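Local coordinates for protein putative methyltransferase (Porphyromonas gingivalis, PDB 3LL7) that is a putative methyltransferase, probably using S-adenosylmethionine to methylate a substrate that has not been identified, at residues R357-A363 against S381-G387; E388-M392 against L404-K408; I11-T15 against S65-I69; R53-L58 against L75-A81; E254-A260 against P271-E277. One frame throughout, in Å; residues are numbered along the deposited sequence.

Contact 1. Residues R357-A363 against S381-G387; sequences RKVVPQA and SKMADGG
Two loops of the THUMP-like domain meet here, one leading into strand 364-368 and the other following helix 374-381. Residues 357-359 have helical backbone angles; Val360, Gln362 and Ala363 are extended. Opposite them, Lys382 leaves the helix with positive phi (59°), and Met383 and Ala384 are extended. Gln362 lies beside Ala384 (CA-CA 4.6 Å) and Ala363 beside Asp385 (5.1 Å). Ala363 N donates to Ala384 O at 2.9 Å, and a water joins Pro361 O (3.0 Å) to Ala384 N (2.9 Å). Met383, a selenomethionine (t, p, p), curls into the first loop. Its SE lies 3.7 Å from Gln362 CA, and its CE lies 3.9 Å from Val360 CG1. Arg357 (m, t, m) reaches over to Lys382, whose CB lies over one face of its guanidinium. At Gly386 the backbone angles would jam a side chain against Asp385 O; at Gly387 a CB would clash with Gln362 CG. With a single direct backbone bond, the loops depend largely on van der Waals contact around one buried selenomethionine.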
# COMPACT_ATOMS: atom_id res chain seq x y z
N ARG A 357 12.23 17.08 30.40
CA ARG A 357 10.94 17.29 31.06
C ARG A 357 10.77 18.75 31.48
O ARG A 357 9.66 19.20 31.73
CB ARG A 357 10.78 16.37 32.27
CG ARG A 357 10.48 14.91 31.92
CD ARG A 357 10.65 14.08 33.17
NE ARG A 357 12.07 14.14 33.49
CZ ARG A 357 12.65 13.74 34.61
NH1 ARG A 357 11.95 13.17 35.58
NH2 ARG A 357 13.98 13.89 34.73
N LYS A 358 11.87 19.50 31.55
CA LYS A 358 11.74 20.92 31.87
C LYS A 358 11.13 21.72 30.72
O LYS A 358 10.47 22.73 30.96
CB LYS A 358 13.11 21.54 32.20
CG LYS A 358 13.75 20.93 33.45
CD LYS A 358 14.93 21.73 33.90
CE LYS A 358 15.95 21.95 32.83
NZ LYS A 358 16.92 22.99 33.36
N VAL A 359 11.34 21.27 29.49
CA VAL A 359 10.93 22.09 28.34
C VAL A 359 9.48 21.91 27.90
O VAL A 359 8.87 22.85 27.41
CB VAL A 359 11.87 21.95 27.17
CG1 VAL A 359 13.26 22.36 27.61
CG2 VAL A 359 11.85 20.55 26.55
N VAL A 360 8.95 20.71 28.10
CA VAL A 360 7.59 20.41 27.69
C VAL A 360 6.97 19.35 28.61
O VAL A 360 7.67 18.46 29.06
CB VAL A 360 7.59 19.99 26.19
CG1 VAL A 360 8.29 18.67 25.97
CG2 VAL A 360 6.18 20.07 25.59
N PRO A 361 5.66 19.46 28.91
CA PRO A 361 5.11 18.50 29.88
C PRO A 361 4.95 17.07 29.33
O PRO A 361 4.99 16.11 30.09
CB PRO A 361 3.75 19.09 30.27
CG PRO A 361 3.43 20.08 29.27
CD PRO A 361 4.69 20.52 28.56
N GLN A 362 4.80 16.95 28.00
CA GLN A 362 4.59 15.66 27.34
C GLN A 362 4.76 15.91 25.83
O GLN A 362 4.63 17.06 25.39
CB GLN A 362 3.16 15.13 27.62
CG GLN A 362 2.07 16.12 27.17
CD GLN A 362 0.64 15.68 27.47
OE1 GLN A 362 0.33 14.49 27.60
NE2 GLN A 362 -0.23 16.65 27.59
N ALA A 363 5.06 14.87 25.07
CA ALA A 363 5.27 15.03 23.62
C ALA A 363 5.29 13.72 22.86
O ALA A 363 5.61 12.69 23.41
CB ALA A 363 6.60 15.77 23.34
N SER A 381 14.73 10.21 28.60
CA SER A 381 14.26 11.53 29.08
C SER A 381 13.07 11.45 30.06
O SER A 381 12.74 12.45 30.69
CB SER A 381 13.87 12.42 27.90
OG SER A 381 12.78 11.87 27.17
N LYS A 382 12.47 10.27 30.19
CA LYS A 382 11.25 10.07 31.01
C LYS A 382 10.08 10.93 30.53
O LYS A 382 9.24 11.36 31.32
CB LYS A 382 11.55 10.23 32.51
CG LYS A 382 12.61 9.18 33.00
CD LYS A 382 13.10 9.40 34.45
CE LYS A 382 11.98 9.64 35.40
NZ LYS A 382 11.10 8.44 35.54
N MSE A 383 10.00 11.14 29.22
CA MSE A 383 9.02 12.07 28.67
C MSE A 383 7.66 11.39 28.55
O MSE A 383 7.53 10.34 27.94
CB MSE A 383 9.51 12.55 27.30
CG MSE A 383 8.54 13.43 26.58
SE MSE A 383 8.24 15.08 27.54
CE MSE A 383 10.07 15.66 27.75
N ALA A 384 6.64 11.98 29.13
CA ALA A 384 5.28 11.45 28.97
C ALA A 384 4.86 11.58 27.51
O ALA A 384 5.25 12.55 26.84
CB ALA A 384 4.34 12.22 29.86
N ASP A 385 4.07 10.63 27.02
CA ASP A 385 3.51 10.74 25.68
C ASP A 385 2.24 11.57 25.72
O ASP A 385 1.76 11.93 26.81
CB ASP A 385 3.26 9.37 25.06
CG ASP A 385 2.27 8.56 25.84
OD1 ASP A 385 1.73 9.09 26.83
OD2 ASP A 385 2.03 7.39 25.46
N GLY A 386 1.71 11.87 24.55
CA GLY A 386 0.51 12.66 24.43
C GLY A 386 0.82 14.12 24.21
O GLY A 386 1.99 14.54 24.09
N GLY A 387 -0.26 14.89 24.13
CA GLY A 387 -0.18 16.32 23.88
C GLY A 387 -0.05 16.62 22.40
O GLY A 387 -0.13 15.75 21.56
O HOH W 1 7.13 14.15 31.00

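Contact 2. Residues E388-M392 against L404-K408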
# COMPACT_ATOMS: atom_id res chain seq x y z
N GLU A 388 0.17 17.89 22.10
CA GLU A 388 0.15 18.37 20.73
C GLU A 388 1.55 18.66 20.19
O GLU A 388 1.69 18.96 19.01
CB GLU A 388 -0.70 19.64 20.64
CG GLU A 388 -2.18 19.41 20.96
CD GLU A 388 -2.83 18.40 20.04
OE1 GLU A 388 -2.59 18.48 18.81
OE2 GLU A 388 -3.58 17.54 20.54
N LYS A 389 2.57 18.58 21.03
CA LYS A 389 3.93 18.92 20.64
C LYS A 389 4.71 17.68 20.21
O LYS A 389 4.38 16.56 20.61
CB LYS A 389 4.68 19.59 21.80
CG LYS A 389 3.99 20.79 22.47
CD LYS A 389 3.81 21.95 21.54
CE LYS A 389 3.19 23.18 22.25
NZ LYS A 389 4.15 23.91 23.12
N THR A 390 5.78 17.89 19.46
CA THR A 390 6.68 16.82 19.04
C THR A 390 8.11 17.21 19.37
O THR A 390 8.52 18.34 19.11
CB THR A 390 6.56 16.58 17.54
OG1 THR A 390 5.24 16.11 17.26
CG2 THR A 390 7.58 15.53 17.03
N LEU A 391 8.87 16.25 19.94
CA LEU A 391 10.32 16.41 20.07
C LEU A 391 10.94 15.61 18.94
O LEU A 391 10.61 14.43 18.77
CB LEU A 391 10.80 15.91 21.43
CG LEU A 391 10.71 16.87 22.61
CD1 LEU A 391 10.88 16.09 23.95
CD2 LEU A 391 11.79 17.97 22.42
N MSE A 392 11.80 16.25 18.15
CA MSE A 392 12.37 15.65 16.94
C MSE A 392 13.89 15.58 17.07
O MSE A 392 14.58 16.61 17.19
CB MSE A 392 11.99 16.47 15.68
CG MSE A 392 12.77 16.06 14.41
SE MSE A 392 12.10 14.42 13.65
CE MSE A 392 10.38 15.01 13.06
N LEU A 404 14.60 19.18 18.29
CA LEU A 404 13.66 20.28 17.99
C LEU A 404 12.38 20.06 18.74
O LEU A 404 11.81 18.95 18.73
CB LEU A 404 13.34 20.33 16.48
CG LEU A 404 14.52 20.21 15.48
CD1 LEU A 404 13.95 20.24 14.03
CD2 LEU A 404 15.50 21.38 15.71
N LEU A 405 11.91 21.13 19.38
CA LEU A 405 10.56 21.17 19.97
C LEU A 405 9.64 21.84 18.96
O LEU A 405 9.89 22.97 18.56
CB LEU A 405 10.55 21.93 21.31
CG LEU A 405 9.15 21.92 21.96
CD1 LEU A 405 8.81 20.45 22.35
CD2 LEU A 405 9.14 22.82 23.21
N LEU A 406 8.63 21.09 18.51
CA LEU A 406 7.77 21.47 17.38
C LEU A 406 6.31 21.46 17.81
O LEU A 406 5.92 20.63 18.62
CB LEU A 406 7.94 20.43 16.24
CG LEU A 406 9.39 20.21 15.75
CD1 LEU A 406 9.41 19.10 14.71
CD2 LEU A 406 9.93 21.52 15.19
N ARG A 407 5.49 22.35 17.25
CA ARG A 407 4.04 22.20 17.30
C ARG A 407 3.50 22.09 15.87
O ARG A 407 4.13 22.56 14.95
CB ARG A 407 3.37 23.35 18.07
CG ARG A 407 3.38 24.68 17.38
CD ARG A 407 2.43 25.66 18.10
NE ARG A 407 2.36 26.89 17.34
CZ ARG A 407 3.23 27.89 17.44
NH1 ARG A 407 3.09 28.99 16.69
NH2 ARG A 407 4.25 27.80 18.30
N LYS A 408 2.33 21.48 15.68
CA LYS A 408 1.70 21.43 14.34
C LYS A 408 1.46 22.81 13.76
O LYS A 408 1.11 23.74 14.47
CB LYS A 408 0.36 20.71 14.39
CG LYS A 408 0.45 19.30 14.94
CD LYS A 408 -0.95 18.90 15.40
CE LYS A 408 -0.96 17.49 15.97
NZ LYS A 408 -2.31 17.25 16.53
O HOH W 2 0.62 20.89 17.80
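Leu406 and Met392, a selenomethionine, have the most surface buried in this pairing, followed by Leu404. All three point to one face of the sheet. Met392 CB touches Leu406 CD1 at 3.8 Å. Phe340 of the adjacent strand 337-347 and Val294 of strand 293-297 also pack on Leu406. Thr390 N to Leu406 O is 2.9 Å and Leu406 N to Thr390 O is 2.8 Å. Met392 N to Leu404 O and Leu404 N to Met392 O are both 2.8 Å. This is an antiparallel beta hairpin of strands 389-395 and 401-408, within the seven-stranded mixed sheet that the THUMP-like part shares with strands 293-297, 317-320 and 323-328. The N-to-C directions of the short strand segments differ by 147°. On the other face Leu391 CD2 lies 3.9 Å from Leu405 CD1. Lys389 and Arg407 also point there, both salt-bridged to Glu343. At the open end Lys408 NZ forms a salt bridge with Glu388 OE1 at 2.6 Å. A water links Glu388 O (2.5 Å) to Lys408 N (2.8 Å).

Contact 3. Residues I11-T15 against S65-I69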
# COMPACT_ATOMS: atom_id res chain seq x y z
N ILE A 11 -22.17 -23.49 0.09
CA ILE A 11 -21.74 -22.12 0.46
C ILE A 11 -22.94 -21.28 0.85
O ILE A 11 -22.89 -20.58 1.85
CB ILE A 11 -20.94 -21.45 -0.68
CG1 ILE A 11 -19.63 -22.22 -0.87
CG2 ILE A 11 -20.65 -19.94 -0.34
CD1 ILE A 11 -18.85 -21.89 -2.16
N LEU A 12 -24.01 -21.38 0.08
CA LEU A 12 -25.23 -20.69 0.47
C LEU A 12 -25.72 -21.10 1.87
O LEU A 12 -26.11 -20.23 2.65
CB LEU A 12 -26.34 -20.87 -0.56
CG LEU A 12 -26.16 -20.12 -1.88
CD1 LEU A 12 -27.08 -20.78 -2.95
CD2 LEU A 12 -26.47 -18.62 -1.74
N ALA A 13 -25.71 -22.40 2.16
CA ALA A 13 -26.14 -22.88 3.48
C ALA A 13 -25.20 -22.36 4.55
O ALA A 13 -25.65 -21.91 5.60
CB ALA A 13 -26.20 -24.42 3.53
N ILE A 14 -23.89 -22.45 4.31
CA ILE A 14 -22.93 -22.03 5.33
C ILE A 14 -23.10 -20.56 5.69
O ILE A 14 -23.09 -20.19 6.89
CB ILE A 14 -21.47 -22.39 4.94
CG1 ILE A 14 -21.30 -23.90 5.00
CG2 ILE A 14 -20.45 -21.65 5.85
CD1 ILE A 14 -20.09 -24.42 4.09
N THR A 15 -23.30 -19.71 4.67
CA THR A 15 -23.49 -18.28 4.95
C THR A 15 -24.84 -18.01 5.62
O THR A 15 -24.93 -17.11 6.47
CB THR A 15 -23.35 -17.41 3.68
OG1 THR A 15 -24.28 -17.86 2.69
CG2 THR A 15 -21.95 -17.55 3.08
N SER A 65 -24.41 -9.80 2.51
CA SER A 65 -24.99 -11.11 2.78
C SER A 65 -24.54 -12.15 1.76
O SER A 65 -24.53 -11.91 0.54
CB SER A 65 -26.53 -11.04 2.80
OG SER A 65 -27.08 -11.33 1.53
N SER A 66 -24.15 -13.30 2.27
CA SER A 66 -23.82 -14.40 1.40
C SER A 66 -22.36 -14.42 1.00
O SER A 66 -21.95 -15.35 0.31
CB SER A 66 -24.69 -14.36 0.14
OG SER A 66 -25.48 -15.54 0.03
N LEU A 67 -21.58 -13.41 1.40
CA LEU A 67 -20.13 -13.44 1.11
C LEU A 67 -19.51 -14.53 1.93
O LEU A 67 -19.85 -14.70 3.12
CB LEU A 67 -19.40 -12.11 1.40
CG LEU A 67 -19.56 -10.94 0.42
CD1 LEU A 67 -18.60 -9.86 0.81
CD2 LEU A 67 -19.37 -11.32 -1.06
N TYR A 68 -18.63 -15.30 1.29
CA TYR A 68 -17.96 -16.41 1.91
C TYR A 68 -16.44 -16.20 1.82
O TYR A 68 -15.91 -16.05 0.72
CB TYR A 68 -18.34 -17.71 1.21
CG TYR A 68 -17.72 -18.92 1.85
CD1 TYR A 68 -18.21 -19.42 3.06
CD2 TYR A 68 -16.63 -19.56 1.27
CE1 TYR A 68 -17.63 -20.53 3.67
CE2 TYR A 68 -16.04 -20.69 1.87
CZ TYR A 68 -16.54 -21.15 3.09
OH TYR A 68 -15.99 -22.25 3.71
N ILE A 69 -15.77 -16.20 2.97
CA ILE A 69 -14.30 -16.02 3.02
C ILE A 69 -13.57 -17.35 2.95
O ILE A 69 -13.73 -18.18 3.84
CB ILE A 69 -13.88 -15.25 4.28
CG1 ILE A 69 -14.66 -13.93 4.35
CG2 ILE A 69 -12.35 -15.01 4.31
CD1 ILE A 69 -14.50 -13.03 3.11
O HOH W 3 -26.88 -17.36 2.05
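This is a helix-to-loop packing contact in the helical N-terminal part of the protein. Helix 8-20 presents one side to the loop between helices 59-62 and 72-77. The residues between the two segments are mostly helical. Tyr68 is the main residue on the loop side, and its CA-to-CB bond points at the helix. Its CB touches Ile11 CG2 at 3.6 Å, and its CE1 touches Ile14 CG2 at 3.7 Å. Ile14 and Thr15 meet the edge of the ring with their CG2 methyls. Phe6 packs on Ile11, Ile14 and Tyr68, and Gln47 of helix 38-57 also touches the tyrosine. Thr15 fits against the loop backbone, with its CG2 3.5 Å from both Ser66 O and Leu67 O. The carbonyl of Ser66 accepts a hydrogen bond from His133, and that of Tyr68 accepts one from Asn134. The loop is thus also tied to helix 125-138. The polar link between the two segments is a water that donates to Thr15 OG1 at 2.7 Å and hydrogen-bonds Ser66 OG at 3.1 Å.

Contact 4. Residues R53-L58 against L75-A81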
# COMPACT_ATOMS: atom_id res chain seq x y z
N ARG A 53 -12.48 -9.64 12.06
CA ARG A 53 -11.27 -9.26 11.31
C ARG A 53 -11.58 -8.85 9.87
O ARG A 53 -10.90 -7.98 9.32
CB ARG A 53 -10.19 -10.35 11.37
CG ARG A 53 -9.52 -10.47 12.77
CD ARG A 53 -8.21 -11.30 12.75
NE ARG A 53 -8.41 -12.67 12.25
CZ ARG A 53 -8.89 -13.68 12.98
NH1 ARG A 53 -9.25 -13.49 14.24
NH2 ARG A 53 -9.03 -14.88 12.44
N LEU A 54 -12.59 -9.47 9.26
CA LEU A 54 -13.14 -9.00 7.98
C LEU A 54 -13.74 -7.60 8.09
O LEU A 54 -13.52 -6.77 7.20
CB LEU A 54 -14.20 -9.96 7.41
CG LEU A 54 -14.88 -9.55 6.09
CD1 LEU A 54 -13.91 -9.63 4.88
CD2 LEU A 54 -16.10 -10.41 5.82
N ARG A 55 -14.50 -7.34 9.14
CA ARG A 55 -15.14 -6.03 9.30
C ARG A 55 -14.12 -4.89 9.42
O ARG A 55 -14.32 -3.81 8.85
CB ARG A 55 -16.11 -6.00 10.49
CG ARG A 55 -17.00 -4.75 10.51
CD ARG A 55 -18.18 -4.89 11.46
NE ARG A 55 -19.18 -5.85 10.97
CZ ARG A 55 -19.42 -7.03 11.52
NH1 ARG A 55 -18.75 -7.44 12.59
NH2 ARG A 55 -20.35 -7.82 10.99
N ASN A 56 -13.04 -5.13 10.17
CA ASN A 56 -11.97 -4.16 10.34
C ASN A 56 -11.32 -3.82 9.00
O ASN A 56 -11.19 -2.65 8.64
CB ASN A 56 -10.92 -4.67 11.33
CG ASN A 56 -11.50 -4.96 12.71
OD1 ASN A 56 -12.31 -4.19 13.23
ND2 ASN A 56 -11.08 -6.06 13.31
N LYS A 57 -10.95 -4.86 8.24
CA LYS A 57 -10.18 -4.68 6.99
C LYS A 57 -11.03 -4.24 5.80
O LYS A 57 -10.67 -3.31 5.07
CB LYS A 57 -9.40 -5.96 6.65
CG LYS A 57 -8.45 -5.80 5.47
CD LYS A 57 -7.47 -6.96 5.34
CE LYS A 57 -6.57 -6.76 4.13
NZ LYS A 57 -5.48 -7.80 3.98
N LEU A 58 -12.14 -4.93 5.59
CA LEU A 58 -13.03 -4.67 4.47
C LEU A 58 -14.43 -4.48 5.04
O LEU A 58 -15.24 -5.41 4.98
CB LEU A 58 -13.01 -5.88 3.52
CG LEU A 58 -11.63 -6.22 2.94
CD1 LEU A 58 -11.61 -7.59 2.26
CD2 LEU A 58 -11.25 -5.14 1.98
N LEU A 75 -7.67 -13.91 3.58
CA LEU A 75 -8.09 -12.61 4.11
C LEU A 75 -6.88 -11.73 4.51
O LEU A 75 -6.84 -10.55 4.16
CB LEU A 75 -9.06 -12.78 5.28
CG LEU A 75 -9.55 -11.50 5.97
CD1 LEU A 75 -10.13 -10.47 4.97
CD2 LEU A 75 -10.55 -11.83 7.07
N GLU A 76 -5.91 -12.29 5.21
CA GLU A 76 -4.76 -11.47 5.65
C GLU A 76 -3.81 -11.09 4.52
O GLU A 76 -3.06 -10.14 4.65
CB GLU A 76 -4.02 -12.12 6.83
CG GLU A 76 -4.84 -12.19 8.14
CD GLU A 76 -5.13 -10.81 8.79
OE1 GLU A 76 -4.20 -9.96 8.87
OE2 GLU A 76 -6.28 -10.60 9.24
N GLN A 77 -3.86 -11.79 3.39
CA GLN A 77 -2.99 -11.48 2.25
C GLN A 77 -3.54 -10.41 1.29
O GLN A 77 -2.80 -9.88 0.45
CB GLN A 77 -2.69 -12.76 1.44
CG GLN A 77 -1.87 -13.82 2.19
CD GLN A 77 -1.70 -15.11 1.38
OE1 GLN A 77 -2.30 -15.28 0.31
NE2 GLN A 77 -0.89 -16.02 1.89
N SER A 78 -4.83 -10.12 1.40
CA SER A 78 -5.48 -9.29 0.39
C SER A 78 -5.10 -7.81 0.47
O SER A 78 -4.65 -7.34 1.52
CB SER A 78 -7.00 -9.42 0.49
OG SER A 78 -7.50 -8.58 1.50
N SER A 79 -5.28 -7.09 -0.64
CA SER A 79 -5.26 -5.61 -0.63
C SER A 79 -6.25 -5.03 0.41
O SER A 79 -7.23 -5.69 0.80
CB SER A 79 -5.58 -5.06 -2.01
OG SER A 79 -4.50 -5.24 -2.91
N GLY A 80 -5.96 -3.82 0.88
CA GLY A 80 -6.92 -3.08 1.69
C GLY A 80 -7.97 -2.49 0.77
O GLY A 80 -7.86 -2.59 -0.45
N ALA A 81 -8.97 -1.85 1.35
CA ALA A 81 -9.99 -1.12 0.59
C ALA A 81 -9.45 0.12 -0.15
O ALA A 81 -9.83 0.38 -1.29
CB ALA A 81 -11.16 -0.73 1.53
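The polar part of this contact centres on Lys57. Its side chain is fully extended, with all four chi angles t, and reaches the C-terminal end of helix 72-77. There NZ donates to Leu75 O at 3.1 Å and to Ser78 O at 2.6 Å. A weak bond runs from Lys57 NZ to Ser78 OG at 3.3 Å. The Ser78 hydroxyl itself donates to Ser79 O at 3.0 Å. The ammonium thus binds carbonyls where helix 72-77 ends and the chain becomes extended at Ser78 and Ser79. Arg53 NE is 4.2 Å from Glu76 OE2, beyond a salt bridge, and the arginine has its salt bridge with Glu49. The apolar part centres on Leu75. Its CD1 lies 3.9 Å from Leu54 CD1 and 4.2 Å from Leu58 CD1. Leu58 CD2 also reaches Ala81 CB at 4.4 Å, and Ile106 packs on Leu58. Ser79 OG is hydrogen-bonded to Asp107 of helix 106-112 and to Lys208 of strand 204-209. Gly80 is the N-cap residue of helix 81-86. This is a lysine ammonium bonded to backbone carbonyls at the C-terminal end of a helix, where the N-terminal helices meet the part built on the large mixed sheet, probably the methyltransferase core.

Contact 5. Residues E254-A260 against P271-E277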
# COMPACT_ATOMS: atom_id res chain seq x y z
N GLU A 254 16.08 6.16 -15.83
CA GLU A 254 16.26 7.41 -15.09
C GLU A 254 15.20 8.45 -15.44
O GLU A 254 15.03 9.41 -14.72
CB GLU A 254 17.66 7.99 -15.33
CG GLU A 254 17.86 8.59 -16.72
CD GLU A 254 18.39 7.61 -17.80
OE1 GLU A 254 18.36 6.37 -17.61
OE2 GLU A 254 18.84 8.13 -18.85
N LYS A 255 14.51 8.24 -16.55
CA LYS A 255 13.45 9.14 -17.01
C LYS A 255 12.03 8.62 -16.75
O LYS A 255 11.06 9.32 -17.04
CB LYS A 255 13.60 9.41 -18.51
CG LYS A 255 14.78 10.27 -18.83
CD LYS A 255 14.81 10.58 -20.32
CE LYS A 255 16.10 11.26 -20.73
NZ LYS A 255 16.12 12.68 -20.30
N VAL A 256 11.91 7.42 -16.21
CA VAL A 256 10.56 6.92 -15.87
C VAL A 256 9.91 7.80 -14.79
O VAL A 256 10.51 8.01 -13.73
CB VAL A 256 10.59 5.46 -15.43
CG1 VAL A 256 9.22 5.02 -14.86
CG2 VAL A 256 10.97 4.56 -16.65
N PRO A 257 8.68 8.31 -15.05
CA PRO A 257 7.96 9.08 -14.04
C PRO A 257 7.61 8.24 -12.80
O PRO A 257 6.96 7.20 -12.91
CB PRO A 257 6.65 9.47 -14.75
CG PRO A 257 6.97 9.40 -16.22
CD PRO A 257 7.96 8.29 -16.34
N ILE A 258 8.05 8.72 -11.64
CA ILE A 258 7.74 8.12 -10.34
C ILE A 258 6.70 8.98 -9.66
O ILE A 258 6.92 10.20 -9.47
CB ILE A 258 9.00 8.01 -9.47
CG1 ILE A 258 10.09 7.18 -10.21
CG2 ILE A 258 8.70 7.37 -8.12
CD1 ILE A 258 11.48 7.35 -9.62
N HIS A 259 5.59 8.36 -9.27
CA HIS A 259 4.53 9.05 -8.54
C HIS A 259 4.55 8.65 -7.07
O HIS A 259 4.40 7.45 -6.75
CB HIS A 259 3.15 8.63 -9.08
CG HIS A 259 2.88 9.06 -10.48
ND1 HIS A 259 3.75 8.83 -11.53
CD2 HIS A 259 1.81 9.70 -11.01
CE1 HIS A 259 3.23 9.31 -12.65
NE2 HIS A 259 2.05 9.84 -12.35
N ALA A 260 4.69 9.63 -6.18
CA ALA A 260 4.67 9.34 -4.75
C ALA A 260 3.37 9.86 -4.23
O ALA A 260 3.08 11.06 -4.37
CB ALA A 260 5.89 10.00 -4.04
N PRO A 271 -0.50 13.64 -6.75
CA PRO A 271 0.78 12.93 -6.58
C PRO A 271 1.97 13.88 -6.65
O PRO A 271 1.87 14.93 -7.30
CB PRO A 271 0.82 12.01 -7.79
CG PRO A 271 0.04 12.75 -8.87
CD PRO A 271 -1.09 13.43 -8.09
N PHE A 272 3.07 13.52 -6.01
CA PHE A 272 4.36 14.16 -6.29
C PHE A 272 5.01 13.36 -7.41
O PHE A 272 5.32 12.17 -7.23
CB PHE A 272 5.22 14.12 -5.03
CG PHE A 272 6.45 14.97 -5.12
CD1 PHE A 272 6.45 16.26 -4.60
CD2 PHE A 272 7.58 14.49 -5.76
CE1 PHE A 272 7.56 17.08 -4.71
CE2 PHE A 272 8.73 15.31 -5.87
CZ PHE A 272 8.71 16.61 -5.34
N ILE A 273 5.19 13.96 -8.57
CA ILE A 273 5.75 13.21 -9.70
C ILE A 273 7.15 13.74 -10.01
O ILE A 273 7.36 14.96 -10.11
CB ILE A 273 4.88 13.37 -10.94
CG1 ILE A 273 3.40 13.01 -10.63
CG2 ILE A 273 5.42 12.55 -12.14
CD1 ILE A 273 2.48 13.27 -11.85
N PHE A 274 8.11 12.83 -10.16
CA PHE A 274 9.48 13.22 -10.48
C PHE A 274 10.18 12.06 -11.21
O PHE A 274 9.56 11.03 -11.49
CB PHE A 274 10.26 13.61 -9.18
CG PHE A 274 10.65 12.43 -8.32
CD1 PHE A 274 12.00 12.10 -8.15
CD2 PHE A 274 9.66 11.63 -7.67
CE1 PHE A 274 12.37 10.99 -7.37
CE2 PHE A 274 10.04 10.53 -6.91
CZ PHE A 274 11.41 10.21 -6.77
N THR A 275 11.47 12.24 -11.52
CA THR A 275 12.27 11.18 -12.14
C THR A 275 13.60 11.08 -11.43
O THR A 275 14.05 12.05 -10.79
CB THR A 275 12.58 11.48 -13.62
OG1 THR A 275 13.35 12.69 -13.72
CG2 THR A 275 11.30 11.62 -14.42
N MSE A 276 14.24 9.93 -11.52
CA MSE A 276 15.52 9.73 -10.88
C MSE A 276 16.55 10.69 -11.47
O MSE A 276 17.44 11.17 -10.75
CB MSE A 276 16.00 8.29 -11.01
CG MSE A 276 15.28 7.33 -10.06
SE MSE A 276 15.13 8.02 -8.22
CE MSE A 276 16.97 8.27 -7.68
N GLU A 277 16.43 10.96 -12.78
CA GLU A 277 17.33 11.89 -13.46
C GLU A 277 17.26 13.26 -12.80
O GLU A 277 18.29 13.91 -12.58
CB GLU A 277 16.98 12.04 -14.95
CG GLU A 277 17.88 13.03 -15.66
CD GLU A 277 17.52 13.21 -17.11
OE1 GLU A 277 16.34 13.07 -17.48
OE2 GLU A 277 18.43 13.50 -17.90
O HOH W 4 18.87 13.97 -20.52
O HOH W 5 12.95 7.64 -12.94
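Strands 258-263 and 272-274 form an antiparallel beta hairpin at one end of the large mixed sheet. Their short axes are 4.7 Å apart at closest, and their N-to-C directions differ by 158°. Ile258 and Phe274 are a hydrogen-bonded pair, with Ile258 N to Phe274 O at 2.8 Å and Phe274 N to Ile258 O at 3.0 Å. Ala260 and Phe272 form a second such pair. Glu277 N donates to Glu254 O at 2.9 Å. Thr275 is the N-cap of helix 276-281, and its OG1 accepts from Glu278 N. Ile258 has the largest buried area. Its CG2 meets Phe274 CE2 at 3.6 Å, and its CD1 meets Met276 CG at 3.8 Å. Helices 299-304 and 307-314 pack on the face with the two phenylalanines. On the opposite face Ile273 CG1 makes a CH-pi contact with the His259 ring, 3.9 Å from its centroid. Lys255 NZ forms a salt bridge with Glu277 OE1 at 2.9 Å, and a water joins that NZ (3.0 Å) to Glu277 OE2 (2.7 Å).

The contacts fall into three regions. Contacts 1 and 2 share the THUMP-like domain and touch: Met383 CE lies 3.9 Å from Leu391 CD1. Contact 2 is mostly buried and rests on regular strand bonds; contact 1 lies at a more exposed edge and has one direct backbone bond. Contacts 3 and 4 belong to the N-terminal helices. Their segments alternate along the chain, and Ile69 CD1 packs on Leu54 CD1 at 3.9 Å. Contact 3 is mainly apolar, whereas contact 4 adds a lysine at a helix end. Contact 5 is a hairpin like contact 2, but in the other sheet, about 31 Å away between centres.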